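Local atomic coordinates of Rho guanine nucleotide exchange factor TIAM2 (Mus musculus, PDB entry 3A8P), a protein that activates the small GTPase Rac1 by stimulating its exchange of GDP for GTP, linking extracellular signals such as laminin to the cytoskeleton and neurite growth. Residues 15-20 with 102-107; 153-158 with 186-191. All blocks are in the same frame, centred on the assembly; numbering follows the deposited sequence.

Interaction 1 of 2, residues 15-20 with 102-107; sequences GWLFFK and YLFQAT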
ATOM      1  N   GLY A  15     -15.503   8.366 -13.492  1.00 33.30           N
ATOM      2  CA  GLY A  15     -16.386   9.175 -12.672  1.00 30.65           C
ATOM      3  C   GLY A  15     -15.677  10.345 -12.031  1.00 30.17           C
ATOM      4  O   GLY A  15     -14.446  10.378 -11.985  1.00 28.46           O
ATOM      5  N   TRP A  16     -16.451  11.310 -11.539  1.00 28.07           N
ATOM      6  CA  TRP A  16     -15.884  12.490 -10.896  1.00 28.12           C
ATOM      7  C   TRP A  16     -15.252  12.134  -9.563  1.00 28.64           C
ATOM      8  O   TRP A  16     -15.807  11.358  -8.785  1.00 27.60           O
ATOM      9  CB  TRP A  16     -16.956  13.550 -10.634  1.00 27.79           C
ATOM     10  CG  TRP A  16     -17.468  14.267 -11.847  1.00 30.75           C
ATOM     11  CD1 TRP A  16     -18.694  14.124 -12.430  1.00 31.70           C
ATOM     12  CD2 TRP A  16     -16.784  15.278 -12.591  1.00 32.61           C
ATOM     13  NE1 TRP A  16     -18.819  14.989 -13.492  1.00 33.30           N
ATOM     14  CE2 TRP A  16     -17.661  15.709 -13.614  1.00 32.95           C
ATOM     15  CE3 TRP A  16     -15.514  15.864 -12.495  1.00 33.88           C
ATOM     16  CZ2 TRP A  16     -17.308  16.701 -14.533  1.00 32.65           C
ATOM     17  CZ3 TRP A  16     -15.165  16.855 -13.412  1.00 33.58           C
ATOM     18  CH2 TRP A  16     -16.062  17.260 -14.415  1.00 33.97           C
ATOM     19  N   LEU A  17     -14.098  12.725  -9.294  1.00 28.23           N
ATOM     20  CA  LEU A  17     -13.400  12.494  -8.039  1.00 28.65           C
ATOM     21  C   LEU A  17     -12.599  13.706  -7.610  1.00 27.67           C
ATOM     22  O   LEU A  17     -11.975  14.373  -8.437  1.00 28.43           O
ATOM     23  CB  LEU A  17     -12.428  11.320  -8.156  1.00 26.47           C
ATOM     24  CG  LEU A  17     -12.939   9.898  -8.353  1.00 28.66           C
ATOM     25  CD1 LEU A  17     -11.739   8.981  -8.502  1.00 25.00           C
ATOM     26  CD2 LEU A  17     -13.802   9.468  -7.160  1.00 30.74           C
ATOM     27  N   PHE A  18     -12.632  14.001  -6.320  1.00 27.96           N
ATOM     28  CA  PHE A  18     -11.823  15.084  -5.798  1.00 28.55           C
ATOM     29  C   PHE A  18     -10.524  14.366  -5.487  1.00 28.19           C
ATOM     30  O   PHE A  18     -10.530  13.224  -5.005  1.00 28.82           O
ATOM     31  CB  PHE A  18     -12.464  15.703  -4.554  1.00 28.72           C
ATOM     32  CG  PHE A  18     -13.433  16.808  -4.879  1.00 31.40           C
ATOM     33  CD1 PHE A  18     -12.983  18.118  -5.039  1.00 33.30           C
ATOM     34  CD2 PHE A  18     -14.782  16.530  -5.102  1.00 32.21           C
ATOM     35  CE1 PHE A  18     -13.864  19.143  -5.423  1.00 33.96           C
ATOM     36  CE2 PHE A  18     -15.671  17.541  -5.487  1.00 33.06           C
ATOM     37  CZ  PHE A  18     -15.211  18.850  -5.648  1.00 33.90           C
ATOM     38  N   PHE A  19      -9.416  15.028  -5.788  1.00 28.84           N
ATOM     39  CA  PHE A  19      -8.088  14.452  -5.626  1.00 28.20           C
ATOM     40  C   PHE A  19      -7.141  15.348  -4.838  1.00 28.68           C
ATOM     41  O   PHE A  19      -7.179  16.573  -4.952  1.00 29.26           O
ATOM     42  CB  PHE A  19      -7.520  14.183  -7.021  1.00 29.44           C
ATOM     43  CG  PHE A  19      -6.069  13.826  -7.037  1.00 33.81           C
ATOM     44  CD1 PHE A  19      -5.634  12.588  -6.569  1.00 33.57           C
ATOM     45  CD2 PHE A  19      -5.133  14.718  -7.549  1.00 34.89           C
ATOM     46  CE1 PHE A  19      -4.290  12.243  -6.615  1.00 34.86           C
ATOM     47  CE2 PHE A  19      -3.776  14.381  -7.597  1.00 36.28           C
ATOM     48  CZ  PHE A  19      -3.355  13.140  -7.131  1.00 36.02           C
ATOM     49  N   LYS A  20      -6.278  14.723  -4.046  1.00 30.05           N
ATOM     50  CA  LYS A  20      -5.320  15.457  -3.245  1.00 29.63           C
ATOM     51  C   LYS A  20      -4.118  14.591  -2.900  1.00 30.84           C
ATOM     52  O   LYS A  20      -4.253  13.558  -2.241  1.00 29.42           O
ATOM     53  CB  LYS A  20      -5.993  15.944  -1.960  1.00 30.62           C
ATOM     54  CG  LYS A  20      -5.103  16.731  -1.016  1.00 34.42           C
ATOM     55  CD  LYS A  20      -5.914  17.210   0.176  1.00 37.66           C
ATOM     56  CE  LYS A  20      -5.093  18.065   1.117  1.00 41.61           C
ATOM     57  NZ  LYS A  20      -5.954  18.685   2.166  1.00 42.05           N
ATOM     58  N   TYR A 102      -2.042   9.005  -1.974  1.00 26.63           N
ATOM     59  CA  TYR A 102      -3.017   9.947  -2.518  1.00 28.09           C
ATOM     60  C   TYR A 102      -4.381   9.820  -1.856  1.00 27.07           C
ATOM     61  O   TYR A 102      -4.770   8.743  -1.407  1.00 25.12           O
ATOM     62  CB  TYR A 102      -3.201   9.694  -4.016  1.00 29.82           C
ATOM     63  CG  TYR A 102      -1.921   9.728  -4.816  1.00 30.30           C
ATOM     64  CD1 TYR A 102      -1.408  10.929  -5.302  1.00 32.09           C
ATOM     65  CD2 TYR A 102      -1.214   8.557  -5.071  1.00 30.66           C
ATOM     66  CE1 TYR A 102      -0.220  10.963  -6.028  1.00 32.38           C
ATOM     67  CE2 TYR A 102      -0.028   8.579  -5.787  1.00 31.97           C
ATOM     68  CZ  TYR A 102       0.465   9.783  -6.264  1.00 32.97           C
ATOM     69  OH  TYR A 102       1.650   9.799  -6.967  1.00 34.86           O
ATOM     70  N   LEU A 103      -5.104  10.932  -1.813  1.00 26.74           N
ATOM     71  CA  LEU A 103      -6.441  10.953  -1.256  1.00 25.08           C
ATOM     72  C   LEU A 103      -7.420  11.211  -2.391  1.00 24.71           C
ATOM     73  O   LEU A 103      -7.107  11.932  -3.339  1.00 25.89           O
ATOM     74  CB  LEU A 103      -6.576  12.050  -0.202  1.00 23.40           C
ATOM     75  CG  LEU A 103      -5.857  11.796   1.124  1.00 24.31           C
ATOM     76  CD1 LEU A 103      -6.138  12.957   2.068  1.00 24.20           C
ATOM     77  CD2 LEU A 103      -6.320  10.481   1.737  1.00 21.06           C
ATOM     78  N   PHE A 104      -8.590  10.595  -2.291  1.00 24.26           N
ATOM     79  CA  PHE A 104      -9.661  10.741  -3.267  1.00 25.07           C
ATOM     80  C   PHE A 104     -10.978  10.848  -2.503  1.00 26.09           C
ATOM     81  O   PHE A 104     -11.108  10.316  -1.401  1.00 26.70           O
ATOM     82  CB  PHE A 104      -9.761   9.505  -4.174  1.00 25.17           C
ATOM     83  CG  PHE A 104      -8.632   9.354  -5.147  1.00 25.99           C
ATOM     84  CD1 PHE A 104      -8.644  10.040  -6.358  1.00 25.39           C
ATOM     85  CD2 PHE A 104      -7.566   8.503  -4.869  1.00 24.05           C
ATOM     86  CE1 PHE A 104      -7.614   9.880  -7.281  1.00 26.43           C
ATOM     87  CE2 PHE A 104      -6.529   8.335  -5.784  1.00 25.93           C
ATOM     88  CZ  PHE A 104      -6.553   9.023  -6.992  1.00 25.99           C
ATOM     89  N   GLN A 105     -11.953  11.537  -3.080  1.00 26.00           N
ATOM     90  CA  GLN A 105     -13.259  11.625  -2.455  1.00 27.02           C
ATOM     91  C   GLN A 105     -14.280  11.228  -3.500  1.00 26.92           C
ATOM     92  O   GLN A 105     -14.441  11.915  -4.511  1.00 28.11           O
ATOM     93  CB  GLN A 105     -13.568  13.034  -1.953  1.00 29.06           C
ATOM     94  CG  GLN A 105     -15.037  13.165  -1.519  1.00 31.20           C
ATOM     95  CD  GLN A 105     -15.386  14.531  -0.964  1.00 30.64           C
ATOM     96  OE1 GLN A 105     -14.864  15.545  -1.411  1.00 30.74           O
ATOM     97  NE2 GLN A 105     -16.293  14.561   0.008  1.00 31.36           N
ATOM     98  N   ALA A 106     -14.945  10.103  -3.266  1.00 25.08           N
ATOM     99  CA  ALA A 106     -15.952   9.599  -4.179  1.00 21.98           C
ATOM    100  C   ALA A 106     -17.231  10.414  -4.006  1.00 23.12           C
ATOM    101  O   ALA A 106     -17.265  11.355  -3.218  1.00 21.84           O
ATOM    102  CB  ALA A 106     -16.217   8.139  -3.899  1.00 23.64           C
ATOM    103  N   THR A 107     -18.282  10.044  -4.728  1.00 22.88           N
ATOM    104  CA  THR A 107     -19.544  10.778  -4.654  1.00 26.75           C
ATOM    105  C   THR A 107     -20.520  10.160  -3.661  1.00 25.90           C
ATOM    106  O   THR A 107     -21.555  10.747  -3.352  1.00 28.17           O
ATOM    107  CB  THR A 107     -20.233  10.843  -6.026  1.00 25.80           C
ATOM    108  OG1 THR A 107     -20.672   9.533  -6.402  1.00 29.01           O
ATOM    109  CG2 THR A 107     -19.267  11.367  -7.080  1.00 27.30           C
TER
HETATM  110  O   HOH W   1     -16.498  12.737  -6.145  1.00 34.86           O
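An antiparallel strand pair in the PH domain at the start of the PHCCEx module joins the first strand, 11-26, to the last, 101-105, the edge-to-edge pairing that curls a PH sheet into its barrel. F18 pairs with Q105 and K20 with L103 as hydrogen-bonded pairs, with F19 and F104 as the non-hydrogen-bonded pair between them. Three backbone bonds are firm, the shortest from L103 N to K20 O at 2.8 Å; the fourth, F18 N to Q105 O, is weak at 3.3 Å. Beyond it a water donates to both W16 O and Q105 O, bridging the two backbones at the end of strand 101-105. F19, Y102 and F104 form an aromatic cluster on one face. The F19 ring, its CG anti to the backbone N (chi1 169°), touches both other rings: CD1 reaches F104 CE1 at 3.4 Å with the ring planes oblique, at 42°, while Y102 CD1 comes to the edge of the F19 ring, the two planes near parallel but slid apart so that they barely overlap. F53, edge-to-face on F19, and F92, against F104, extend the cluster. L17 sets CD1 against F104 CD1 at 3.9 Å and also touches W115 of the helix 109-130, which follows the last strand. On the face of F18 and K20, the extended Q105 side chain runs alongside the F18 ring, its amide plane turned 61° from the ring; Q105 NE2 is hydrogen-bonded to E89 O, and OE1 lies 3.8 Å from F18 CD2.

Interaction 2 of 2, residues 153-158 with 186-191; sequences MDSKMK and QNLEKF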
ATOM      1  N   MET A 153       9.127 -18.419   8.973  1.00 31.92           N
ATOM      2  CA  MET A 153      10.553 -18.704   8.835  1.00 33.03           C
ATOM      3  C   MET A 153      11.441 -17.539   9.286  1.00 31.91           C
ATOM      4  O   MET A 153      12.383 -17.727  10.066  1.00 29.17           O
ATOM      5  CB  MET A 153      10.863 -19.055   7.374  1.00 38.28           C
ATOM      6  CG  MET A 153      12.345 -19.189   7.020  1.00 44.64           C
ATOM      7  SD  MET A 153      13.179 -20.630   7.740  1.00 54.08           S
ATOM      8  CE  MET A 153      14.891 -20.015   7.817  1.00 50.97           C
ATOM      9  N   ASP A 154      11.139 -16.341   8.791  1.00 28.51           N
ATOM     10  CA  ASP A 154      11.922 -15.164   9.138  1.00 28.33           C
ATOM     11  C   ASP A 154      11.721 -14.713  10.584  1.00 28.09           C
ATOM     12  O   ASP A 154      12.613 -14.097  11.166  1.00 28.50           O
ATOM     13  CB  ASP A 154      11.617 -14.025   8.158  1.00 26.24           C
ATOM     14  CG  ASP A 154      12.407 -14.148   6.854  1.00 28.66           C
ATOM     15  OD1 ASP A 154      12.730 -15.285   6.448  1.00 31.00           O
ATOM     16  OD2 ASP A 154      12.702 -13.111   6.229  1.00 23.34           O
ATOM     17  N   SER A 155      10.559 -15.010  11.162  1.00 27.07           N
ATOM     18  CA  SER A 155      10.304 -14.650  12.553  1.00 28.04           C
ATOM     19  C   SER A 155      11.229 -15.503  13.415  1.00 28.08           C
ATOM     20  O   SER A 155      11.823 -15.018  14.375  1.00 28.29           O
ATOM     21  CB  SER A 155       8.847 -14.929  12.946  1.00 27.09           C
ATOM     22  OG  SER A 155       7.961 -14.064  12.266  1.00 30.24           O
ATOM     23  N   LYS A 156      11.350 -16.780  13.064  1.00 29.68           N
ATOM     24  CA  LYS A 156      12.218 -17.685  13.807  1.00 30.46           C
ATOM     25  C   LYS A 156      13.681 -17.295  13.648  1.00 30.89           C
ATOM     26  O   LYS A 156      14.447 -17.339  14.610  1.00 30.57           O
ATOM     27  CB  LYS A 156      12.008 -19.134  13.346  1.00 34.51           C
ATOM     28  CG  LYS A 156      10.638 -19.695  13.714  1.00 39.23           C
ATOM     29  CD  LYS A 156      10.437 -21.101  13.161  1.00 41.74           C
ATOM     30  CE  LYS A 156       9.054 -21.642  13.506  1.00 44.65           C
ATOM     31  NZ  LYS A 156       8.865 -23.026  12.972  1.00 46.74           N
ATOM     32  N   MET A 157      14.077 -16.910  12.437  1.00 30.74           N
ATOM     33  CA  MET A 157      15.463 -16.515  12.203  1.00 31.85           C
ATOM     34  C   MET A 157      15.810 -15.305  13.057  1.00 29.69           C
ATOM     35  O   MET A 157      16.909 -15.225  13.623  1.00 28.39           O
ATOM     36  CB  MET A 157      15.699 -16.172  10.728  1.00 34.82           C
ATOM     37  CG  MET A 157      15.614 -17.360   9.784  1.00 39.13           C
ATOM     38  SD  MET A 157      16.726 -18.688  10.269  1.00 44.18           S
ATOM     39  CE  MET A 157      15.554 -19.779  11.095  1.00 45.56           C
ATOM     40  N   LYS A 158      14.862 -14.375  13.146  1.00 27.13           N
ATOM     41  CA  LYS A 158      15.039 -13.149  13.915  1.00 28.48           C
ATOM     42  C   LYS A 158      15.239 -13.438  15.396  1.00 29.00           C
ATOM     43  O   LYS A 158      16.055 -12.788  16.053  1.00 27.87           O
ATOM     44  CB  LYS A 158      13.836 -12.215  13.725  1.00 27.93           C
ATOM     45  CG  LYS A 158      13.976 -10.869  14.429  1.00 28.09           C
ATOM     46  CD  LYS A 158      12.870  -9.909  13.992  1.00 33.08           C
ATOM     47  CE  LYS A 158      12.907  -8.591  14.761  1.00 33.00           C
ATOM     48  NZ  LYS A 158      12.398  -8.732  16.162  1.00 40.50           N
ATOM     49  N   GLN A 186      12.706  -5.744   8.769  1.00 24.63           N
ATOM     50  CA  GLN A 186      12.172  -5.048   7.617  1.00 25.12           C
ATOM     51  C   GLN A 186      11.582  -6.050   6.627  1.00 26.00           C
ATOM     52  O   GLN A 186      10.528  -5.796   6.040  1.00 28.13           O
ATOM     53  CB  GLN A 186      13.253  -4.187   6.960  1.00 24.35           C
ATOM     54  CG  GLN A 186      13.653  -3.002   7.839  1.00 27.75           C
ATOM     55  CD  GLN A 186      14.514  -1.969   7.132  1.00 28.58           C
ATOM     56  OE1 GLN A 186      14.750  -0.887   7.666  1.00 35.47           O
ATOM     57  NE2 GLN A 186      14.984  -2.290   5.934  1.00 26.53           N
ATOM     58  N   ASN A 187      12.244  -7.191   6.447  1.00 23.80           N
ATOM     59  CA  ASN A 187      11.725  -8.214   5.537  1.00 26.78           C
ATOM     60  C   ASN A 187      10.339  -8.667   6.012  1.00 25.76           C
ATOM     61  O   ASN A 187       9.442  -8.918   5.208  1.00 25.14           O
ATOM     62  CB  ASN A 187      12.650  -9.436   5.486  1.00 26.58           C
ATOM     63  CG  ASN A 187      13.977  -9.141   4.821  1.00 28.55           C
ATOM     64  OD1 ASN A 187      14.157  -8.104   4.191  1.00 30.04           O
ATOM     65  ND2 ASN A 187      14.913 -10.071   4.947  1.00 32.03           N
ATOM     66  N   LEU A 188      10.169  -8.767   7.324  1.00 25.87           N
ATOM     67  CA  LEU A 188       8.892  -9.192   7.895  1.00 26.83           C
ATOM     68  C   LEU A 188       7.771  -8.180   7.661  1.00 26.77           C
ATOM     69  O   LEU A 188       6.622  -8.557   7.444  1.00 27.77           O
ATOM     70  CB  LEU A 188       9.050  -9.463   9.392  1.00 25.50           C
ATOM     71  CG  LEU A 188       9.831 -10.740   9.722  1.00 28.88           C
ATOM     72  CD1 LEU A 188      10.188 -10.772  11.200  1.00 26.91           C
ATOM     73  CD2 LEU A 188       8.984 -11.952   9.348  1.00 29.15           C
ATOM     74  N   GLU A 189       8.104  -6.896   7.712  1.00 26.84           N
ATOM     75  CA  GLU A 189       7.103  -5.856   7.490  1.00 28.21           C
ATOM     76  C   GLU A 189       6.635  -5.921   6.037  1.00 28.90           C
ATOM     77  O   GLU A 189       5.450  -5.780   5.749  1.00 30.11           O
ATOM     78  CB  GLU A 189       7.696  -4.481   7.803  1.00 25.76           C
ATOM     79  CG  GLU A 189       8.032  -4.301   9.275  1.00 29.80           C
ATOM     80  CD  GLU A 189       8.661  -2.948   9.571  1.00 33.09           C
ATOM     81  OE1 GLU A 189       9.713  -2.637   8.969  1.00 34.32           O
ATOM     82  OE2 GLU A 189       8.104  -2.200  10.405  1.00 32.10           O
ATOM     83  N   LYS A 190       7.582  -6.140   5.132  1.00 28.21           N
ATOM     84  CA  LYS A 190       7.296  -6.254   3.712  1.00 28.15           C
ATOM     85  C   LYS A 190       6.398  -7.476   3.474  1.00 27.70           C
ATOM     86  O   LYS A 190       5.411  -7.389   2.734  1.00 25.97           O
ATOM     87  CB  LYS A 190       8.619  -6.392   2.943  1.00 31.64           C
ATOM     88  CG  LYS A 190       8.518  -6.667   1.438  1.00 35.98           C
ATOM     89  CD  LYS A 190       7.915  -5.503   0.671  1.00 39.61           C
ATOM     90  CE  LYS A 190       8.358  -5.508  -0.792  1.00 42.87           C
ATOM     91  NZ  LYS A 190       8.110  -6.812  -1.473  1.00 44.79           N
ATOM     92  N   PHE A 191       6.718  -8.611   4.099  1.00 24.68           N
ATOM     93  CA  PHE A 191       5.893  -9.802   3.900  1.00 25.27           C
ATOM     94  C   PHE A 191       4.476  -9.549   4.386  1.00 25.09           C
ATOM     95  O   PHE A 191       3.516  -9.938   3.725  1.00 25.88           O
ATOM     96  CB  PHE A 191       6.475 -11.031   4.616  1.00 23.23           C
ATOM     97  CG  PHE A 191       7.799 -11.491   4.055  1.00 24.95           C
ATOM     98  CD1 PHE A 191       8.063 -11.403   2.690  1.00 25.79           C
ATOM     99  CD2 PHE A 191       8.784 -12.003   4.895  1.00 26.23           C
ATOM    100  CE1 PHE A 191       9.299 -11.820   2.164  1.00 28.05           C
ATOM    101  CE2 PHE A 191      10.022 -12.423   4.386  1.00 26.96           C
ATOM    102  CZ  PHE A 191      10.279 -12.331   3.020  1.00 27.08           C
TER
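L188 pushes its two methyls against helix 136-165, CD2 lying 3.6 Å from D154 CB and CD1 4.0 Å from K158 CD. K158 offers its aliphatic middle, crossing the leucine obliquely, and its NZ forms a salt bridge with E162. S155 OG touches CD2 as well, at 3.7 Å, and is itself hydrogen-bonded to I151 O one turn back. An alanine in place of L188 would probably open a gap between the two helices opposite D154 CB and the K158 chain and lose most of the apolar contact here. In D154, CG sits anti to the carbonyl carbon (chi1 -82°), which carries OD2 to the edge of the F191 ring, 3.3 Å from CE2 and near the ring plane. Carboxylate and ring planes stand 64° apart. OD2 also lies 3.7 Å from N187 CB, whereas N187 OD1 is hydrogen-bonded to Q183 NE2. In this antiparallel CC-Ex hairpin of helices 136-165 and 171-206, the latter carrying the predicted coiled coil, the axes of segments 153-158 and 186-191 approach to 9.9 Å, their directions 161° apart. W184, one turn before L188, continues the packing onto D154 and K158. With no hydrogen bond or salt bridge between the segments, the pairing rests mainly on van der Waals packing, to which the carboxylate at the ring edge is likely to add a modest attraction for the outward C-H bonds.

The two contacts belong to different parts of the PHCCEx module and lie on opposite sides of the chain's centre, their centres about 35 Å apart and their nearest atoms about 17 Å. They share no strand or helix and follow one another along the chain. Interaction 1 is partly buried, closes a sheet across a long sequence gap, and combines a backbone ladder with an aromatic cluster. Interaction 2, a surface contact within a helical hairpin, relies almost entirely on side chains and buries less than half as much area, 221 against 542 Å². Phenylalanine serves both, meeting other rings in the PH domain but a carboxylate oxygen in the hairpin.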